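Local coordinates for fructuronate-tagaturonate epimerase UxaE from Cohnella laeviribosi in complex with 1 glycerol (Cohnella laeviribosi, PDB 6ILB), which probably catalyses the metal-dependent epimerization of D-tagaturonate to D-fructuronate, at residues I270-T275 / F299-R304; L179-S184 / Q249-I254. All coordinates share one frame; numbering follows the deposited sequence.

Interaction 1. Residues I270-T275 / F299-R304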
ATOM      1  N   ILE A 270      -8.797   8.187   5.909  1.00 49.28           N
ATOM      2  CA  ILE A 270      -8.313   9.561   5.990  1.00 45.97           C
ATOM      3  C   ILE A 270      -6.881   9.566   6.525  1.00 48.33           C
ATOM      4  O   ILE A 270      -6.605   9.064   7.622  1.00 44.43           O
ATOM      5  CB  ILE A 270      -9.232  10.417   6.867  1.00 44.06           C
ATOM      6  CG1 ILE A 270     -10.568  10.617   6.144  1.00 54.72           C
ATOM      7  CG2 ILE A 270      -8.575  11.762   7.177  1.00 44.01           C
ATOM      8  CD1 ILE A 270     -11.776  10.496   7.048  1.00 53.40           C
ATOM      9  N   SER A 271      -5.972  10.163   5.769  1.00 45.75           N
ATOM     10  CA  SER A 271      -4.574  10.245   6.148  1.00 48.52           C
ATOM     11  C   SER A 271      -4.269  11.650   6.638  1.00 55.39           C
ATOM     12  O   SER A 271      -4.533  12.630   5.933  1.00 63.99           O
ATOM     13  CB  SER A 271      -3.684   9.891   4.967  1.00 56.73           C
ATOM     14  OG  SER A 271      -2.463  10.575   5.065  1.00 61.70           O
ATOM     15  N   ILE A 272      -3.726  11.751   7.846  1.00 54.46           N
ATOM     16  CA  ILE A 272      -3.352  13.051   8.393  1.00 56.16           C
ATOM     17  C   ILE A 272      -1.984  12.969   9.062  1.00 60.09           C
ATOM     18  O   ILE A 272      -1.730  13.675  10.041  1.00 65.51           O
ATOM     19  CB  ILE A 272      -4.405  13.575   9.393  1.00 56.04           C
ATOM     20  CG1 ILE A 272      -4.487  12.692  10.632  1.00 53.93           C
ATOM     21  CG2 ILE A 272      -5.783  13.649   8.772  1.00 56.20           C
ATOM     22  CD1 ILE A 272      -5.429  13.240  11.695  1.00 50.69           C
ATOM     23  N   ASP A 273      -1.088  12.116   8.552  1.00 62.48           N
ATOM     24  CA  ASP A 273       0.261  12.007   9.104  1.00 69.70           C
ATOM     25  C   ASP A 273       1.300  12.785   8.297  1.00 70.20           C
ATOM     26  O   ASP A 273       2.503  12.601   8.515  1.00 64.15           O
ATOM     27  CB  ASP A 273       0.673  10.530   9.245  1.00 64.91           C
ATOM     28  CG  ASP A 273       1.041   9.866   7.916  1.00 58.72           C
ATOM     29  OD1 ASP A 273       1.804  10.411   7.098  1.00 72.10           O
ATOM     30  OD2 ASP A 273       0.582   8.743   7.690  1.00 61.52           O
ATOM     31  N   GLU A 274       0.859  13.608   7.348  1.00 71.90           N
ATOM     32  CA  GLU A 274       1.708  14.518   6.574  1.00 72.94           C
ATOM     33  C   GLU A 274       1.623  15.910   7.163  1.00 76.67           C
ATOM     34  O   GLU A 274       1.323  16.910   6.512  1.00 78.15           O
ATOM     35  CB  GLU A 274       1.314  14.525   5.102  1.00 69.36           C
ATOM     36  CG  GLU A 274       1.029  13.156   4.512  1.00 72.40           C
ATOM     37  CD  GLU A 274      -0.306  12.605   4.978  1.00 71.95           C
ATOM     38  OE1 GLU A 274      -0.312  11.497   5.551  1.00 77.24           O
ATOM     39  OE2 GLU A 274      -1.344  13.276   4.811  1.00 69.59           O
ATOM     40  N   THR A 275       1.819  15.928   8.467  1.00 74.29           N
ATOM     41  CA  THR A 275       1.968  17.133   9.251  1.00 73.68           C
ATOM     42  C   THR A 275       3.333  17.063   9.920  1.00 72.75           C
ATOM     43  O   THR A 275       3.772  15.993  10.358  1.00 77.42           O
ATOM     44  CB  THR A 275       0.798  17.274  10.264  1.00 71.42           C
ATOM     45  OG1 THR A 275       1.019  18.370  11.168  1.00 73.92           O
ATOM     46  CG2 THR A 275       0.551  15.987  11.021  1.00 63.99           C
ATOM     47  N   PHE A 299     -13.292   4.380   7.360  1.00 42.05           N
ATOM     48  CA  PHE A 299     -12.709   3.063   7.557  1.00 39.99           C
ATOM     49  C   PHE A 299     -11.528   3.144   8.522  1.00 47.30           C
ATOM     50  O   PHE A 299     -11.484   2.410   9.511  1.00 47.39           O
ATOM     51  CB  PHE A 299     -12.303   2.504   6.196  1.00 42.76           C
ATOM     52  CG  PHE A 299     -11.404   1.285   6.227  1.00 45.85           C
ATOM     53  CD1 PHE A 299     -11.930   0.009   6.367  1.00 41.42           C
ATOM     54  CD2 PHE A 299     -10.041   1.417   5.992  1.00 49.26           C
ATOM     55  CE1 PHE A 299     -11.107  -1.112   6.322  1.00 45.29           C
ATOM     56  CE2 PHE A 299      -9.206   0.295   5.954  1.00 48.17           C
ATOM     57  CZ  PHE A 299      -9.741  -0.966   6.117  1.00 45.39           C
ATOM     58  N   SER A 300     -10.592   4.069   8.287  1.00 41.74           N
ATOM     59  CA  SER A 300      -9.465   4.205   9.198  1.00 46.85           C
ATOM     60  C   SER A 300      -8.945   5.639   9.219  1.00 47.93           C
ATOM     61  O   SER A 300      -9.254   6.460   8.349  1.00 45.77           O
ATOM     62  CB  SER A 300      -8.321   3.251   8.832  1.00 46.15           C
ATOM     63  OG  SER A 300      -7.862   3.511   7.518  1.00 43.92           O
ATOM     64  N   MET A 301      -8.136   5.915  10.238  1.00 48.27           N
ATOM     65  CA  MET A 301      -7.437   7.179  10.406  1.00 51.24           C
ATOM     66  C   MET A 301      -5.948   6.912  10.584  1.00 46.00           C
ATOM     67  O   MET A 301      -5.566   6.084  11.413  1.00 47.51           O
ATOM     68  CB  MET A 301      -7.955   7.928  11.619  1.00 51.65           C
ATOM     69  CG  MET A 301      -7.604   9.382  11.594  1.00 53.55           C
ATOM     70  SD  MET A 301      -8.901  10.235  10.715  1.00 69.84           S
ATOM     71  CE  MET A 301      -9.979  10.660  12.082  1.00 51.50           C
ATOM     72  N   ALA A 302      -5.111   7.623   9.826  1.00 52.82           N
ATOM     73  CA  ALA A 302      -3.658   7.525   9.961  1.00 54.18           C
ATOM     74  C   ALA A 302      -3.118   8.756  10.674  1.00 51.03           C
ATOM     75  O   ALA A 302      -2.927   9.799  10.042  1.00 49.00           O
ATOM     76  CB  ALA A 302      -2.990   7.376   8.593  1.00 46.17           C
ATOM     77  N   PRO A 303      -2.856   8.699  11.968  1.00 53.46           N
ATOM     78  CA  PRO A 303      -2.223   9.836  12.628  1.00 51.29           C
ATOM     79  C   PRO A 303      -0.711   9.817  12.460  1.00 58.21           C
ATOM     80  O   PRO A 303      -0.096   8.814  12.084  1.00 63.46           O
ATOM     81  CB  PRO A 303      -2.620   9.666  14.094  1.00 50.19           C
ATOM     82  CG  PRO A 303      -2.845   8.199  14.248  1.00 53.58           C
ATOM     83  CD  PRO A 303      -3.267   7.652  12.915  1.00 48.34           C
ATOM     84  N   ARG A 304      -0.130  10.988  12.703  1.00 61.04           N
ATOM     85  CA  ARG A 304       1.312  11.166  12.808  1.00 60.53           C
ATOM     86  C   ARG A 304       1.732  10.805  14.227  1.00 52.21           C
ATOM     87  O   ARG A 304       1.502  11.576  15.161  1.00 55.57           O
ATOM     88  CB  ARG A 304       1.680  12.615  12.483  1.00 63.27           C
ATOM     89  CG  ARG A 304       2.919  12.809  11.613  1.00 63.38           C
ATOM     90  CD  ARG A 304       4.137  13.005  12.450  1.00 61.52           C
ATOM     91  NE  ARG A 304       5.303  13.393  11.672  1.00 64.22           N
ATOM     92  CZ  ARG A 304       6.537  13.313  12.147  1.00 66.42           C
ATOM     93  NH1 ARG A 304       6.739  12.851  13.381  1.00 64.66           N
ATOM     94  NH2 ARG A 304       7.561  13.683  11.400  1.00 57.65           N
TER

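Interaction 2. Residues L179-S184 / Q249-I254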
ATOM      1  N   LEU A 179     -10.136   4.012  -0.563  1.00 44.46           N
ATOM      2  CA  LEU A 179      -9.578   5.294  -0.956  1.00 45.40           C
ATOM      3  C   LEU A 179      -8.947   5.970   0.245  1.00 46.52           C
ATOM      4  O   LEU A 179      -9.585   6.114   1.293  1.00 48.00           O
ATOM      5  CB  LEU A 179     -10.647   6.199  -1.563  1.00 56.89           C
ATOM      6  CG  LEU A 179     -11.444   5.521  -2.668  1.00 58.80           C
ATOM      7  CD1 LEU A 179     -12.626   6.380  -3.042  1.00 66.97           C
ATOM      8  CD2 LEU A 179     -10.541   5.267  -3.865  1.00 53.19           C
ATOM      9  N   THR A 180      -7.696   6.380   0.085  1.00 48.86           N
ATOM     10  CA  THR A 180      -6.950   7.101   1.105  1.00 45.88           C
ATOM     11  C   THR A 180      -6.861   8.570   0.690  1.00 52.75           C
ATOM     12  O   THR A 180      -6.119   8.921  -0.237  1.00 47.38           O
ATOM     13  CB  THR A 180      -5.575   6.461   1.283  1.00 51.27           C
ATOM     14  OG1 THR A 180      -5.756   5.078   1.639  1.00 51.91           O
ATOM     15  CG2 THR A 180      -4.771   7.170   2.374  1.00 48.39           C
ATOM     16  N   LEU A 181      -7.651   9.415   1.351  1.00 50.48           N
ATOM     17  CA  LEU A 181      -7.548  10.853   1.154  1.00 55.13           C
ATOM     18  C   LEU A 181      -6.240  11.387   1.728  1.00 52.02           C
ATOM     19  O   LEU A 181      -5.889  11.099   2.871  1.00 53.78           O
ATOM     20  CB  LEU A 181      -8.716  11.572   1.826  1.00 54.45           C
ATOM     21  CG  LEU A 181      -9.643  12.375   0.922  1.00 57.92           C
ATOM     22  CD1 LEU A 181     -10.542  13.278   1.770  1.00 54.14           C
ATOM     23  CD2 LEU A 181      -8.833  13.155  -0.108  1.00 53.80           C
ATOM     24  N   ASP A 182      -5.553  12.234   0.962  1.00 56.99           N
ATOM     25  CA  ASP A 182      -4.262  12.750   1.410  1.00 58.10           C
ATOM     26  C   ASP A 182      -4.398  13.960   2.338  1.00 59.72           C
ATOM     27  O   ASP A 182      -3.854  13.954   3.447  1.00 70.88           O
ATOM     28  CB  ASP A 182      -3.384  13.076   0.207  1.00 60.56           C
ATOM     29  CG  ASP A 182      -1.931  13.194   0.582  1.00 64.86           C
ATOM     30  OD1 ASP A 182      -1.652  13.776   1.650  1.00 61.58           O
ATOM     31  OD2 ASP A 182      -1.066  12.718  -0.185  1.00 69.10           O
ATOM     32  N   CYS A 183      -5.086  15.021   1.911  1.00 51.31           N
ATOM     33  CA  CYS A 183      -5.385  16.173   2.777  1.00 59.43           C
ATOM     34  C   CYS A 183      -4.166  17.022   3.143  1.00 60.61           C
ATOM     35  O   CYS A 183      -4.267  17.863   4.043  1.00 60.83           O
ATOM     36  CB  CYS A 183      -6.070  15.775   4.097  1.00 60.60           C
ATOM     37  SG  CYS A 183      -7.579  14.751   4.000  1.00 68.07           S
ATOM     38  N   SER A 184      -3.026  16.842   2.468  1.00 63.39           N
ATOM     39  CA  SER A 184      -1.826  17.621   2.773  1.00 64.20           C
ATOM     40  C   SER A 184      -1.966  19.073   2.342  1.00 63.45           C
ATOM     41  O   SER A 184      -1.535  19.980   3.065  1.00 60.25           O
ATOM     42  CB  SER A 184      -0.607  17.009   2.085  1.00 63.37           C
ATOM     43  OG  SER A 184      -0.041  16.022   2.905  1.00 74.24           O
ATOM     44  N   GLN A 249     -13.154  20.254   6.162  1.00 51.19           N
ATOM     45  CA  GLN A 249     -14.146  20.532   5.129  1.00 50.01           C
ATOM     46  C   GLN A 249     -13.868  19.707   3.883  1.00 49.63           C
ATOM     47  O   GLN A 249     -14.794  19.199   3.239  1.00 52.85           O
ATOM     48  CB  GLN A 249     -14.160  22.016   4.785  1.00 57.75           C
ATOM     49  CG  GLN A 249     -14.569  22.928   5.935  1.00 62.78           C
ATOM     50  CD  GLN A 249     -14.140  24.372   5.700  1.00 68.19           C
ATOM     51  OE1 GLN A 249     -13.562  24.702   4.663  1.00 71.38           O
ATOM     52  NE2 GLN A 249     -14.403  25.233   6.672  1.00 68.42           N
ATOM     53  N   PHE A 250     -12.592  19.537   3.549  1.00 47.80           N
ATOM     54  CA  PHE A 250     -12.227  18.751   2.379  1.00 48.77           C
ATOM     55  C   PHE A 250     -12.643  17.296   2.535  1.00 53.57           C
ATOM     56  O   PHE A 250     -13.179  16.687   1.597  1.00 51.09           O
ATOM     57  CB  PHE A 250     -10.726  18.850   2.161  1.00 53.76           C
ATOM     58  CG  PHE A 250     -10.259  18.208   0.904  1.00 50.95           C
ATOM     59  CD1 PHE A 250     -10.836  18.534  -0.305  1.00 51.67           C
ATOM     60  CD2 PHE A 250      -9.226  17.285   0.926  1.00 56.53           C
ATOM     61  CE1 PHE A 250     -10.405  17.946  -1.477  1.00 50.06           C
ATOM     62  CE2 PHE A 250      -8.790  16.692  -0.248  1.00 59.84           C
ATOM     63  CZ  PHE A 250      -9.387  17.027  -1.452  1.00 54.43           C
ATOM     64  N   MET A 251     -12.394  16.713   3.713  1.00 50.90           N
ATOM     65  CA  MET A 251     -12.816  15.335   3.938  1.00 51.72           C
ATOM     66  C   MET A 251     -14.319  15.200   3.749  1.00 50.35           C
ATOM     67  O   MET A 251     -14.786  14.254   3.109  1.00 51.25           O
ATOM     68  CB  MET A 251     -12.397  14.860   5.331  1.00 43.84           C
ATOM     69  CG  MET A 251     -10.901  14.957   5.625  1.00 47.88           C
ATOM     70  SD  MET A 251     -10.630  14.945   7.421  1.00 55.41           S
ATOM     71  CE  MET A 251      -8.911  15.422   7.516  1.00 43.36           C
ATOM     72  N   ILE A 252     -15.088  16.163   4.263  1.00 46.78           N
ATOM     73  CA  ILE A 252     -16.539  16.099   4.159  1.00 49.14           C
ATOM     74  C   ILE A 252     -16.989  16.263   2.704  1.00 55.93           C
ATOM     75  O   ILE A 252     -17.862  15.531   2.222  1.00 55.00           O
ATOM     76  CB  ILE A 252     -17.165  17.154   5.094  1.00 55.05           C
ATOM     77  CG1 ILE A 252     -16.871  16.798   6.556  1.00 57.70           C
ATOM     78  CG2 ILE A 252     -18.672  17.253   4.897  1.00 58.13           C
ATOM     79  CD1 ILE A 252     -17.272  17.853   7.577  1.00 47.85           C
ATOM     80  N   TYR A 253     -16.397  17.213   1.975  1.00 52.78           N
ATOM     81  CA  TYR A 253     -16.784  17.414   0.580  1.00 51.24           C
ATOM     82  C   TYR A 253     -16.442  16.192  -0.276  1.00 52.16           C
ATOM     83  O   TYR A 253     -17.223  15.798  -1.158  1.00 47.62           O
ATOM     84  CB  TYR A 253     -16.108  18.686   0.052  1.00 59.45           C
ATOM     85  CG  TYR A 253     -15.960  18.795  -1.457  1.00 52.84           C
ATOM     86  CD1 TYR A 253     -16.998  19.278  -2.239  1.00 52.56           C
ATOM     87  CD2 TYR A 253     -14.768  18.439  -2.086  1.00 57.92           C
ATOM     88  CE1 TYR A 253     -16.866  19.387  -3.609  1.00 63.48           C
ATOM     89  CE2 TYR A 253     -14.623  18.536  -3.464  1.00 57.52           C
ATOM     90  CZ  TYR A 253     -15.679  19.017  -4.218  1.00 65.60           C
ATOM     91  OH  TYR A 253     -15.558  19.126  -5.587  1.00 66.34           O
ATOM     92  N   ILE A 254     -15.282  15.578  -0.037  1.00 49.43           N
ATOM     93  CA  ILE A 254     -14.933  14.373  -0.786  1.00 52.62           C
ATOM     94  C   ILE A 254     -15.928  13.259  -0.483  1.00 55.98           C
ATOM     95  O   ILE A 254     -16.464  12.610  -1.397  1.00 50.60           O
ATOM     96  CB  ILE A 254     -13.491  13.938  -0.477  1.00 51.37           C
ATOM     97  CG1 ILE A 254     -12.494  14.981  -1.003  1.00 55.57           C
ATOM     98  CG2 ILE A 254     -13.220  12.572  -1.072  1.00 48.17           C
ATOM     99  CD1 ILE A 254     -12.699  15.343  -2.444  1.00 55.70           C
TER

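Interaction 1. Residues I270-T275 / F299-R304
Ile270 and Ser271 pair in parallel with Met301 and Ala302, as neighbouring strands of a TIM barrel, through three backbone hydrogen bonds. Ile270 N gives to Ser300 O (3.0 Å), Ala302 N to Ile270 O (3.0 Å) and Ile272 N to Ala302 O (3.0 Å). Ile270 and Met301 share one face of the sheet. Their side chains lie alongside each other, with Met301 SD 3.9 Å from Ile270 CB. Ser271 and Ala302 share the other face, toward the zinc site that Ser271, Asp273 and Glu274 help to form. Beyond the strands, Asp273 CB packs on Pro303 O at 3.4 Å. The Arg304 chain bends at chi2 (-93°) and runs past the carbonyls of Asp273 and Thr275. Arg304 CB lies 3.8 Å from Thr275 CG2, and Arg304 NE comes within 3.3 Å of Thr275 O. With an alanine here, the chain beyond CB is gone, which is likely to open a gap beside the Asp273 and Thr275 carbonyls. The pair belongs to a beta-alpha-beta unit. Its linking helix 281-293 packs on Ile270 and Met301, helix 234-259 meets Ile270 and Ile272, and strand 339-342 continues the barrel beyond strand 300-302.

Interaction 2. Residues L179-S184 / Q249-I254
Phe250 turns its ring carbon CG opposite the backbone N (chi1 -174°), which carries the ring to Leu181. Cys183 holds SG beside its own backbone N (chi1 -53°), next to Met251. The contact is a strand-to-helix layer of the TIM barrel: strand 178-181 belongs to the barrel wall and helix 234-259 packs outside it. The axes of 179-181 and 249-254 come within 10.8 Å, and their N-to-C directions differ by 151°, so the two segments run roughly antiparallel. Leu181 is the central side chain and points toward the helix. Its two methyl branches have different partners. Leu181 CD1 meets both Met251 CA and Ile254 CB, 3.8 Å from each. Leu181 CD2 approaches the Phe250 ring obliquely, 3.5 Å from Phe250 CE2. Within the helix, Ile254 CG1 lies over one face of the Phe250 ring, 3.6 Å above its plane and offset toward the rim. The buried contact is apolar throughout. The loop after the strand borders the metal site, where Asp182 touches His161. The sulfur of Cys183 lies at the edge of the Phe250 ring, near the ring plane. It also packs on the extended Met251 chain, with Cys183 SG 3.7 Å from Met251 CG and 3.8 Å from Met251 CE.

Both contacts are buried and meet at the same barrel wall, their centres about 10 Å apart. Strands 178-181 and 267-271 are paired neighbours there; Ser271 N probably bonds to Leu181 O (3.0 Å). Interaction 1 joins strand to strand, by backbone bonds, and carries three zinc-site residues at its C-terminal end. Interaction 2 joins strand to outer helix by apolar side chains alone. The outer layer is shared: Met251 CE of interaction 2 packs on Ile270 CG2 of interaction 1 at 3.7 Å. Near the metal, the two loops meet where Glu274 packs on Ser184. Polar chemistry thus gathers at the barrel mouth, and apolar packing behind the wall.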